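Local coordinates for antibiotic biosynthesis monooxygenase family protein (Shewanella oneidensis, PDB 2BBE) that is of unknown function but adopts the dimeric alpha-beta barrel type of fold of antibiotic biosynthesis monooxygenases and may act as an oxidoreductase, at residues D6-Q12 and H104-A108; F20-K26 and M91-S97; G46-L52 and T63-V69. All blocks are in the same frame, centred on the assembly; numbering follows the deposited sequence. Where two conformers were deposited one is given.

Interaction 1: D6-Q12 and H104-A108; sequences DYKINQQ and HQVIA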
loop_
_atom_site.group_PDB
_atom_site.type_symbol
_atom_site.label_atom_id
_atom_site.label_comp_id
_atom_site.label_asym_id
_atom_site.label_seq_id
_atom_site.Cartn_x
_atom_site.Cartn_y
_atom_site.Cartn_z
ATOM N N ASP A 6 2.322 -17.019 15.729
ATOM C CA ASP A 6 3.249 -16.585 14.640
ATOM C C ASP A 6 2.579 -15.837 13.475
ATOM O O ASP A 6 3.233 -14.998 12.829
ATOM C CB ASP A 6 4.092 -17.756 14.103
ATOM C CG ASP A 6 3.249 -18.966 13.639
ATOM O OD1 ASP A 6 2.078 -19.107 14.075
ATOM O OD2 ASP A 6 3.789 -19.798 12.852
ATOM N N TYR A 7 1.317 -16.158 13.185
ATOM C CA TYR A 7 0.541 -15.422 12.168
ATOM C C TYR A 7 -0.940 -15.363 12.544
ATOM O O TYR A 7 -1.426 -16.190 13.317
ATOM C CB TYR A 7 0.724 -16.016 10.748
ATOM C CG TYR A 7 0.110 -17.383 10.534
ATOM C CD1 TYR A 7 -1.269 -17.530 10.322
ATOM C CD2 TYR A 7 0.904 -18.532 10.543
ATOM C CE1 TYR A 7 -1.839 -18.784 10.135
ATOM C CE2 TYR A 7 0.337 -19.788 10.355
ATOM C CZ TYR A 7 -1.040 -19.899 10.150
ATOM O OH TYR A 7 -1.614 -21.139 9.961
ATOM N N LYS A 8 -1.651 -14.386 11.995
ATOM C CA LYS A 8 -3.092 -14.291 12.187
ATOM C C LYS A 8 -3.755 -13.942 10.857
ATOM O O LYS A 8 -3.361 -12.971 10.196
ATOM C CB LYS A 8 -3.444 -13.236 13.242
ATOM C CG LYS A 8 -4.955 -13.010 13.418
ATOM C CD LYS A 8 -5.260 -12.129 14.618
ATOM C CE LYS A 8 -6.755 -11.964 14.827
ATOM N NZ LYS A 8 -7.073 -11.196 16.080
ATOM N N ILE A 9 -4.767 -14.727 10.490
ATOM C CA ILE A 9 -5.574 -14.443 9.304
ATOM C C ILE A 9 -6.523 -13.265 9.612
ATOM O O ILE A 9 -7.226 -13.269 10.621
ATOM C CB ILE A 9 -6.357 -15.702 8.843
ATOM C CG1 ILE A 9 -5.388 -16.862 8.531
ATOM C CG2 ILE A 9 -7.227 -15.377 7.591
ATOM C CD1 ILE A 9 -6.077 -18.217 8.275
ATOM N N ASN A 10 -6.514 -12.246 8.762
ATOM C CA ASN A 10 -7.490 -11.164 8.859
ATOM C C ASN A 10 -8.792 -11.668 8.235
ATOM O O ASN A 10 -8.863 -11.903 7.022
ATOM C CB ASN A 10 -6.964 -9.908 8.144
ATOM C CG ASN A 10 -7.910 -8.719 8.234
ATOM O OD1 ASN A 10 -9.124 -8.849 8.141
ATOM N ND2 ASN A 10 -7.337 -7.535 8.354
ATOM N N GLN A 11 -9.810 -11.861 9.074
ATOM C CA GLN A 11 -11.066 -12.473 8.611
ATOM C C GLN A 11 -12.035 -11.454 8.016
ATOM O O GLN A 11 -13.103 -11.828 7.533
ATOM C CB GLN A 11 -11.739 -13.253 9.749
ATOM C CG GLN A 11 -10.922 -14.465 10.240
ATOM C CD GLN A 11 -10.913 -15.625 9.244
ATOM O OE1 GLN A 11 -10.080 -16.537 9.336
ATOM N NE2 GLN A 11 -11.844 -15.604 8.298
ATOM N N GLN A 12 -11.675 -10.170 8.060
ATOM C CA GLN A 12 -12.576 -9.120 7.579
ATOM C C GLN A 12 -12.247 -8.644 6.161
ATOM O O GLN A 12 -13.108 -8.662 5.278
ATOM C CB GLN A 12 -12.614 -7.912 8.545
ATOM C CG GLN A 12 -13.515 -6.778 8.031
ATOM C CD GLN A 12 -13.401 -5.484 8.826
ATOM O OE1 GLN A 12 -13.321 -5.515 10.058
ATOM N NE2 GLN A 12 -13.409 -4.324 8.115
ATOM N N HIS A 104 -8.320 -14.099 2.172
ATOM C CA HIS A 104 -8.040 -13.324 3.385
ATOM C C HIS A 104 -6.528 -13.210 3.543
ATOM O O HIS A 104 -5.776 -14.168 3.259
ATOM C CB HIS A 104 -8.595 -14.018 4.631
ATOM C CG HIS A 104 -10.086 -13.978 4.719
ATOM N ND1 HIS A 104 -10.847 -15.111 4.863
ATOM C CD2 HIS A 104 -10.955 -12.940 4.686
ATOM C CE1 HIS A 104 -12.124 -14.780 4.924
ATOM N NE2 HIS A 104 -12.216 -13.468 4.807
ATOM N N GLN A 105 -6.088 -12.060 4.037
ATOM C CA GLN A 105 -4.674 -11.810 4.217
ATOM C C GLN A 105 -4.189 -12.471 5.490
ATOM O O GLN A 105 -4.908 -12.500 6.490
ATOM C CB GLN A 105 -4.370 -10.307 4.225
ATOM C CG GLN A 105 -2.857 -9.993 4.133
ATOM C CD GLN A 105 -2.540 -8.491 4.182
ATOM O OE1 GLN A 105 -3.438 -7.650 4.270
ATOM N NE2 GLN A 105 -1.267 -8.164 4.146
ATOM N N VAL A 106 -2.982 -13.033 5.416
ATOM C CA VAL A 106 -2.265 -13.603 6.566
ATOM C C VAL A 106 -1.201 -12.599 7.045
ATOM O O VAL A 106 -0.264 -12.268 6.301
ATOM C CB VAL A 106 -1.546 -14.938 6.198
ATOM C CG1 VAL A 106 -0.798 -15.542 7.439
ATOM C CG2 VAL A 106 -2.523 -15.923 5.601
ATOM N N ILE A 107 -1.349 -12.142 8.284
ATOM C CA ILE A 107 -0.426 -11.193 8.896
ATOM C C ILE A 107 0.604 -11.934 9.741
ATOM O O ILE A 107 0.243 -12.649 10.680
ATOM C CB ILE A 107 -1.201 -10.148 9.771
ATOM C CG1 ILE A 107 -2.314 -9.457 8.935
ATOM C CG2 ILE A 107 -0.240 -9.102 10.361
ATOM C CD1 ILE A 107 -1.762 -8.504 7.815
ATOM N N ALA A 108 1.876 -11.776 9.387
ATOM C CA ALA A 108 2.993 -12.287 10.171
ATOM C C ALA A 108 3.984 -11.147 10.460
ATOM O O ALA A 108 4.085 -10.180 9.672
ATOM C CB ALA A 108 3.701 -13.400 9.404
ATOM O OXT ALA A 108 4.731 -11.159 11.460
HETATM O O HOH W 1 -7.885 -10.097 4.889
HETATM O O HOH W 2 -4.781 -7.127 6.886
HETATM O O HOH W 3 -14.872 -12.576 4.894
#

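Interaction 2: F20-K26 and M91-S97; sequences FLSKEGK and MPELVES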
loop_
_atom_site.group_PDB
_atom_site.type_symbol
_atom_site.label_atom_id
_atom_site.label_comp_id
_atom_site.label_asym_id
_atom_site.label_seq_id
_atom_site.Cartn_x
_atom_site.Cartn_y
_atom_site.Cartn_z
ATOM N N PHE A 20 -6.800 -12.250 -16.518
ATOM C CA PHE A 20 -7.498 -12.374 -17.792
ATOM C C PHE A 20 -6.501 -12.618 -18.891
ATOM O O PHE A 20 -5.545 -11.847 -19.045
ATOM C CB PHE A 20 -8.298 -11.100 -18.084
ATOM C CG PHE A 20 -9.278 -10.762 -16.997
ATOM C CD1 PHE A 20 -10.554 -11.339 -16.992
ATOM C CD2 PHE A 20 -8.893 -9.940 -15.930
ATOM C CE1 PHE A 20 -11.454 -11.066 -15.960
ATOM C CE2 PHE A 20 -9.776 -9.664 -14.904
ATOM C CZ PHE A 20 -11.063 -10.219 -14.913
ATOM N N LEU A 21 -6.713 -13.699 -19.649
ATOM C CA LEU A 21 -5.841 -14.010 -20.788
ATOM C C LEU A 21 -6.498 -13.531 -22.070
ATOM O O LEU A 21 -7.521 -14.090 -22.484
ATOM C CB LEU A 21 -5.599 -15.520 -20.887
ATOM C CG LEU A 21 -4.599 -15.971 -21.966
ATOM C CD1 LEU A 21 -3.150 -15.554 -21.596
ATOM C CD2 LEU A 21 -4.692 -17.474 -22.152
ATOM N N SER A 22 -5.922 -12.520 -22.717
ATOM C CA SER A 22 -6.557 -11.976 -23.915
ATOM C C SER A 22 -6.496 -12.987 -25.075
ATOM O O SER A 22 -5.631 -13.879 -25.116
ATOM C CB SER A 22 -5.942 -10.636 -24.342
ATOM O OG SER A 22 -4.756 -10.864 -25.070
ATOM N N LYS A 23 -7.445 -12.858 -25.995
ATOM C CA LYS A 23 -7.331 -13.508 -27.305
ATOM C C LYS A 23 -6.162 -12.883 -28.089
ATOM O O LYS A 23 -5.711 -11.774 -27.758
ATOM C CB LYS A 23 -8.641 -13.333 -28.087
ATOM C CG LYS A 23 -9.858 -13.975 -27.397
ATOM C CD LYS A 23 -11.171 -13.652 -28.119
ATOM C CE LYS A 23 -12.331 -14.512 -27.539
ATOM N NZ LYS A 23 -13.447 -14.800 -28.525
ATOM N N GLU A 24 -5.670 -13.609 -29.098
ATOM C CA GLU A 24 -4.648 -13.102 -30.013
ATOM C C GLU A 24 -5.106 -11.757 -30.578
ATOM O O GLU A 24 -6.249 -11.629 -31.027
ATOM C CB GLU A 24 -4.418 -14.120 -31.144
ATOM C CG GLU A 24 -3.338 -13.747 -32.168
ATOM C CD GLU A 24 -3.155 -14.809 -33.253
ATOM O OE1 GLU A 24 -4.169 -15.301 -33.802
ATOM O OE2 GLU A 24 -1.987 -15.148 -33.564
ATOM N N GLY A 25 -4.223 -10.762 -30.527
ATOM C CA GLY A 25 -4.505 -9.445 -31.081
ATOM C C GLY A 25 -5.412 -8.550 -30.249
ATOM O O GLY A 25 -5.742 -7.437 -30.677
ATOM N N LYS A 26 -5.806 -9.007 -29.062
ATOM C CA LYS A 26 -6.756 -8.250 -28.240
ATOM C C LYS A 26 -6.140 -7.703 -26.953
ATOM O O LYS A 26 -6.859 -7.174 -26.110
ATOM C CB LYS A 26 -7.967 -9.119 -27.877
ATOM C CG LYS A 26 -8.793 -9.620 -29.068
ATOM C CD LYS A 26 -9.470 -8.462 -29.820
ATOM C CE LYS A 26 -10.420 -8.967 -30.906
ATOM N NZ LYS A 26 -11.125 -7.825 -31.620
ATOM N N MET A 91 -15.659 -8.648 -21.903
ATOM C CA MET A 91 -14.880 -9.870 -21.732
ATOM C C MET A 91 -15.072 -10.940 -22.827
ATOM O O MET A 91 -14.074 -11.460 -23.322
ATOM C CB MET A 91 -15.128 -10.455 -20.334
ATOM C CG MET A 91 -13.925 -11.081 -19.682
ATOM S SD MET A 91 -14.372 -11.748 -18.076
ATOM C CE MET A 91 -15.382 -13.160 -18.526
ATOM N N PRO A 92 -16.329 -11.255 -23.240
ATOM C CA PRO A 92 -16.484 -12.287 -24.262
ATOM C C PRO A 92 -15.812 -11.965 -25.593
ATOM O O PRO A 92 -15.492 -12.891 -26.347
ATOM C CB PRO A 92 -18.007 -12.356 -24.480
ATOM C CG PRO A 92 -18.597 -11.709 -23.301
ATOM C CD PRO A 92 -17.638 -10.710 -22.826
ATOM N N GLU A 93 -15.603 -10.678 -25.885
ATOM C CA GLU A 93 -14.991 -10.276 -27.146
ATOM C C GLU A 93 -13.462 -10.303 -27.084
ATOM O O GLU A 93 -12.799 -10.529 -28.096
ATOM C CB GLU A 93 -15.486 -8.883 -27.556
ATOM C CG GLU A 93 -17.016 -8.754 -27.630
ATOM C CD GLU A 93 -17.666 -9.740 -28.598
ATOM O OE1 GLU A 93 -17.088 -9.992 -29.683
ATOM O OE2 GLU A 93 -18.762 -10.258 -28.276
ATOM N N LEU A 94 -12.915 -10.076 -25.888
ATOM C CA LEU A 94 -11.473 -9.873 -25.724
ATOM C C LEU A 94 -10.703 -11.003 -25.056
ATOM O O LEU A 94 -9.476 -11.077 -25.198
ATOM C CB LEU A 94 -11.224 -8.591 -24.899
ATOM C CG LEU A 94 -11.855 -7.291 -25.404
ATOM C CD1 LEU A 94 -11.332 -6.096 -24.625
ATOM C CD2 LEU A 94 -11.571 -7.085 -26.886
ATOM N N VAL A 95 -11.383 -11.835 -24.267
ATOM C CA VAL A 95 -10.702 -12.766 -23.360
ATOM C C VAL A 95 -10.874 -14.227 -23.776
ATOM O O VAL A 95 -12.007 -14.651 -24.070
ATOM C CB VAL A 95 -11.176 -12.526 -21.888
ATOM C CG1 VAL A 95 -10.626 -13.584 -20.942
ATOM C CG2 VAL A 95 -10.743 -11.140 -21.413
ATOM N N GLU A 96 -9.770 -14.970 -23.790
ATOM C CA GLU A 96 -9.779 -16.413 -24.056
ATOM C C GLU A 96 -10.209 -17.201 -22.812
ATOM O O GLU A 96 -11.043 -18.132 -22.890
ATOM C CB GLU A 96 -8.380 -16.867 -24.488
ATOM C CG GLU A 96 -8.253 -18.368 -24.709
ATOM C CD GLU A 96 -6.905 -18.759 -25.267
ATOM O OE1 GLU A 96 -6.438 -18.105 -26.225
ATOM O OE2 GLU A 96 -6.299 -19.729 -24.746
ATOM N N SER A 97 -9.635 -16.836 -21.667
ATOM C CA SER A 97 -9.899 -17.512 -20.403
ATOM C C SER A 97 -9.509 -16.565 -19.274
ATOM O O SER A 97 -8.763 -15.592 -19.496
ATOM C CB SER A 97 -9.123 -18.835 -20.290
ATOM O OG SER A 97 -7.736 -18.627 -20.518
#

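Interaction 3: G46-L52 and T63-V69; sequences GCIRYEL and TFVEKFV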
loop_
_atom_site.group_PDB
_atom_site.type_symbol
_atom_site.label_atom_id
_atom_site.label_comp_id
_atom_site.label_asym_id
_atom_site.label_seq_id
_atom_site.Cartn_x
_atom_site.Cartn_y
_atom_site.Cartn_z
ATOM N N GLY A 46 -15.222 1.671 0.087
ATOM C CA GLY A 46 -14.656 0.437 0.630
ATOM C C GLY A 46 -13.535 -0.201 -0.194
ATOM O O GLY A 46 -13.058 -1.278 0.160
ATOM N N CYS A 47 -13.091 0.470 -1.254
ATOM C CA CYS A 47 -11.924 0.016 -2.016
ATOM C C CYS A 47 -10.615 0.467 -1.366
ATOM O O CYS A 47 -10.411 1.674 -1.128
ATOM C CB CYS A 47 -11.966 0.526 -3.455
ATOM S SG CYS A 47 -10.493 0.002 -4.401
ATOM N N ILE A 48 -9.745 -0.491 -1.059
ATOM C CA ILE A 48 -8.410 -0.189 -0.483
ATOM C C ILE A 48 -7.351 -0.148 -1.573
ATOM O O ILE A 48 -6.498 0.747 -1.598
ATOM C CB ILE A 48 -7.996 -1.229 0.608
ATOM C CG1 ILE A 48 -8.967 -1.187 1.798
ATOM C CG2 ILE A 48 -6.515 -1.054 1.064
ATOM C CD1 ILE A 48 -8.803 -2.410 2.777
ATOM N N ARG A 49 -7.446 -1.099 -2.502
ATOM C CA ARG A 49 -6.457 -1.300 -3.535
ATOM C C ARG A 49 -7.137 -1.828 -4.781
ATOM O O ARG A 49 -8.020 -2.712 -4.723
ATOM C CB ARG A 49 -5.366 -2.301 -3.064
ATOM C CG ARG A 49 -4.363 -2.678 -4.108
ATOM C CD ARG A 49 -3.360 -3.755 -3.601
ATOM N NE ARG A 49 -2.676 -3.325 -2.377
ATOM C CZ ARG A 49 -2.135 -4.156 -1.485
ATOM N NH1 ARG A 49 -2.198 -5.473 -1.672
ATOM N NH2 ARG A 49 -1.514 -3.674 -0.420
ATOM N N TYR A 50 -6.721 -1.292 -5.919
ATOM C CA TYR A 50 -7.223 -1.774 -7.211
ATOM C C TYR A 50 -6.180 -1.523 -8.289
ATOM O O TYR A 50 -6.211 -0.490 -8.989
ATOM C CB TYR A 50 -8.533 -1.062 -7.528
ATOM C CG TYR A 50 -9.385 -1.710 -8.584
ATOM C CD1 TYR A 50 -9.948 -2.988 -8.385
ATOM C CD2 TYR A 50 -9.682 -1.022 -9.750
ATOM C CE1 TYR A 50 -10.779 -3.576 -9.354
ATOM C CE2 TYR A 50 -10.525 -1.586 -10.726
ATOM C CZ TYR A 50 -11.056 -2.858 -10.513
ATOM O OH TYR A 50 -11.872 -3.375 -11.477
ATOM N N GLU A 51 -5.251 -2.468 -8.409
ATOM C CA GLU A 51 -4.052 -2.273 -9.208
ATOM C C GLU A 51 -4.062 -3.209 -10.404
ATOM O O GLU A 51 -4.301 -4.413 -10.257
ATOM C CB GLU A 51 -2.807 -2.541 -8.363
ATOM C CG GLU A 51 -2.650 -1.544 -7.217
ATOM C CD GLU A 51 -1.469 -1.880 -6.329
ATOM O OE1 GLU A 51 -0.745 -2.869 -6.611
ATOM O OE2 GLU A 51 -1.262 -1.138 -5.346
ATOM N N LEU A 52 -3.808 -2.640 -11.580
ATOM C CA LEU A 52 -3.745 -3.398 -12.832
ATOM C C LEU A 52 -2.285 -3.709 -13.208
ATOM O O LEU A 52 -1.382 -2.905 -12.955
ATOM C CB LEU A 52 -4.433 -2.595 -13.953
ATOM C CG LEU A 52 -4.701 -3.312 -15.287
ATOM C CD1 LEU A 52 -5.574 -4.591 -15.093
ATOM C CD2 LEU A 52 -5.357 -2.324 -16.271
ATOM N N THR A 63 -3.801 -8.635 -15.197
ATOM C CA THR A 63 -4.289 -9.094 -13.886
ATOM C C THR A 63 -4.557 -7.947 -12.918
ATOM O O THR A 63 -3.706 -7.065 -12.752
ATOM C CB THR A 63 -3.253 -10.067 -13.251
ATOM O OG1 THR A 63 -3.106 -11.201 -14.107
ATOM C CG2 THR A 63 -3.651 -10.525 -11.817
ATOM N N PHE A 64 -5.730 -7.964 -12.278
ATOM C CA PHE A 64 -6.021 -7.047 -11.190
ATOM C C PHE A 64 -5.621 -7.640 -9.836
ATOM O O PHE A 64 -5.916 -8.804 -9.535
ATOM C CB PHE A 64 -7.539 -6.697 -11.137
ATOM C CG PHE A 64 -7.900 -5.411 -11.841
ATOM C CD1 PHE A 64 -7.355 -4.187 -11.420
ATOM C CD2 PHE A 64 -8.811 -5.416 -12.903
ATOM C CE1 PHE A 64 -7.701 -2.991 -12.068
ATOM C CE2 PHE A 64 -9.167 -4.229 -13.540
ATOM C CZ PHE A 64 -8.597 -3.028 -13.142
ATOM N N VAL A 65 -4.988 -6.807 -9.016
ATOM C CA VAL A 65 -4.682 -7.130 -7.628
ATOM C C VAL A 65 -5.469 -6.140 -6.779
ATOM O O VAL A 65 -5.281 -4.913 -6.888
ATOM C CB VAL A 65 -3.159 -7.020 -7.367
ATOM C CG1 VAL A 65 -2.852 -7.044 -5.830
ATOM C CG2 VAL A 65 -2.431 -8.164 -8.135
ATOM N N GLU A 66 -6.376 -6.672 -5.957
ATOM C CA GLU A 66 -7.405 -5.851 -5.330
ATOM C C GLU A 66 -7.479 -6.107 -3.831
ATOM O O GLU A 66 -7.111 -7.202 -3.369
ATOM C CB GLU A 66 -8.792 -6.181 -5.940
ATOM C CG GLU A 66 -8.825 -6.343 -7.473
ATOM C CD GLU A 66 -10.196 -6.808 -8.001
ATOM O OE1 GLU A 66 -11.177 -6.868 -7.220
ATOM O OE2 GLU A 66 -10.294 -7.103 -9.219
ATOM N N LYS A 67 -7.991 -5.113 -3.103
ATOM C CA LYS A 67 -8.298 -5.250 -1.670
ATOM C C LYS A 67 -9.464 -4.336 -1.302
ATOM O O LYS A 67 -9.524 -3.173 -1.732
ATOM C CB LYS A 67 -7.065 -4.954 -0.792
ATOM C CG LYS A 67 -7.149 -5.531 0.635
ATOM C CD LYS A 67 -5.967 -5.100 1.547
ATOM C CE LYS A 67 -4.632 -5.769 1.188
ATOM N NZ LYS A 67 -3.490 -5.393 2.153
ATOM N N PHE A 68 -10.391 -4.873 -0.510
ATOM C CA PHE A 68 -11.600 -4.175 -0.062
ATOM C C PHE A 68 -11.750 -4.328 1.442
ATOM O O PHE A 68 -11.250 -5.296 2.032
ATOM C CB PHE A 68 -12.857 -4.722 -0.777
ATOM C CG PHE A 68 -12.832 -4.494 -2.254
ATOM C CD1 PHE A 68 -12.205 -5.417 -3.100
ATOM C CD2 PHE A 68 -13.389 -3.327 -2.800
ATOM C CE1 PHE A 68 -12.141 -5.191 -4.488
ATOM C CE2 PHE A 68 -13.328 -3.083 -4.173
ATOM C CZ PHE A 68 -12.706 -4.009 -5.015
ATOM N N VAL A 69 -12.418 -3.360 2.068
ATOM C CA VAL A 69 -12.510 -3.332 3.531
ATOM C C VAL A 69 -13.224 -4.577 4.098
ATOM O O VAL A 69 -12.975 -4.985 5.235
ATOM C CB VAL A 69 -13.178 -2.021 4.039
ATOM C CG1 VAL A 69 -12.318 -0.801 3.665
ATOM C CG2 VAL A 69 -14.573 -1.878 3.490
HETATM O O HOH W 4 -4.167 -7.212 -2.493
HETATM O O HOH W 5 -12.822 -6.077 -10.725
#

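Interaction 1: D6-Q12 and H104-A108
Lys8 and Ile107 form an antiparallel hydrogen-bonded pair, Lys8 N giving to Ile107 O at 2.9 Å with a return bond from Ile107 N to Lys8 O, and a third bond, from Asn10 N to Gln105 O (2.8 Å), follows the non-hydrogen-bonded pair Ile9 and Val106. Tyr7 holds CG between its backbone N and carbonyl carbon (chi1 69°), a position that brings CB, CG and CD1 against Val106 CG1, which meets the ring obliquely, 3.5 Å from Tyr7 CD1. The bridge ties the first residues of strand 8-22 to the end of strand 95-107, an edge strand within the chain; in the assembly His104, Gln105 and Val106 also pair with a strand of the second subunit, so the sheet continues across the interface, as in dimeric alpha-beta barrels. Ile9 CG2 lies 3.5 Å from His104 CB. Beyond it, Gln11 CA sits over one face of the imidazole, 4.1 Å from its centroid and 18° off the normal, a CH-pi contact. The Gln11 chain bends so that NE2 comes to 3.5 Å from His104 CE1, the amide and ring planes 60° apart. Water 3 meets His104 NE2 in the ring plane, at 2.8 Å.

Interaction 2: F20-K26 and M91-S97
Phe20 sets CG anti to its carbonyl carbon (chi1 -57°) and Met91 runs straight through CG (chi2 -179°), which carries Met91 SD out to 3.7 Å from Phe20 CE1. The two side chains cross at about a right angle, and the sulfur approaches the ring obliquely in a Met-aromatic contact; Tyr86 meets the same phenyl ring edge-to-face. Backbone bonds fix the register beside this pair. Leu21 N donates to Ser97 O at 2.8 Å and Leu21 O receives Glu96 N at 2.7 Å, so Glu96 and Ser97 both face Leu21 in a classic beta bulge. A further bond, Lys23 N to Leu94 O at 2.8 Å, reaches the last turn of helix 81-94, the donor tilted 30° from the carbonyl plane. The chain thus passes from helix to strand 95-107 while hydrogen-bonded to the end of strand 8-22. Lys23, extended beyond CG, lies across this helix end: CD is 3.5 Å from Glu93 O and CE 3.5 Å from Val95 O. NZ, nearest to Pro92 O, brings a positive charge to the C-terminal end of helix 81-94, which probably suits the helix dipole. Lys26 crosses Leu94, CD 3.9 Å from Leu94 CD2. Leu21 and Glu96 run side by side, Leu21 CD2 lying 3.8 Å from Glu96 OE2. In the type II turn from Lys23 to Lys26, Lys23 O accepts from Ser22 OG and Lys26 N on opposite faces of its plane. Ser22 OG is also hydrogen-bonded to Thr27 OG1, whereas Ser22 O is buried without a polar partner.

Interaction 3: G46-L52 and T63-V69
Tyr50 and Phe64 make an offset stack, centroids 4.0 Å apart and planes at 20°, and Leu52 CD1 sits over the centre of the opposite Phe64 face, 3.8 Å from its centroid, holding the ring flat. Tyr50 CG lies anti to the backbone N (chi1 -162°), which carries the ring over Phe64. On the same side of the sheet Glu66 runs alongside Tyr50, with OE1 in plane at the edges of the Tyr50 and Phe68 rings, and water 5 bridges Tyr50 OH and Glu66 OE2. Among the backbone bonds of this antiparallel hairpin, Lys67 O takes two donors on one face of its plane, Ile48 N at 2.8 Å and Arg49 N at 3.0 Å, the mark of a classic beta bulge; Val65 and Glu51 exchange a regular pair. Arg49, Glu51 and Lys67 lie on the other face. Lys67 CE lies over one face of the Arg49 guanidinium, leaving Lys67 NZ 3.7 Å from Arg49 NH2. Arg49 forms a salt bridge with Glu51 of the second subunit, and Lys67 NZ bonds to Gln105 OE1. The aromatic face packs against helix 38-42, and the closeness of two positive groups is probably offset by the carboxylates at the subunit interface.

In the fold
All three contacts involve one four-stranded antiparallel sheet, ordered 47-55, 61-68, 8-22, 95-107, interaction 2 also taking in the end of helix 81-94. Interactions 1 and 2 join strands 8-22 and 95-107 at opposite sides of the chain's centre, their centres 34 Å apart. Interaction 3, the hairpin, lies 17 Å from interaction 1 and 22 Å from interaction 2, centre to centre. Along the chain, interaction 3 is nested within interaction 2, and that within interaction 1, which brings the first modelled residues beside the C-terminus. Probable hydrogen bonds, Gln12 NE2 to Val69 O and Lys67 NZ to Gln105 OE1, connect interactions 1 and 3; both also touch the second and third subunits, whereas interaction 2 touches no other subunit.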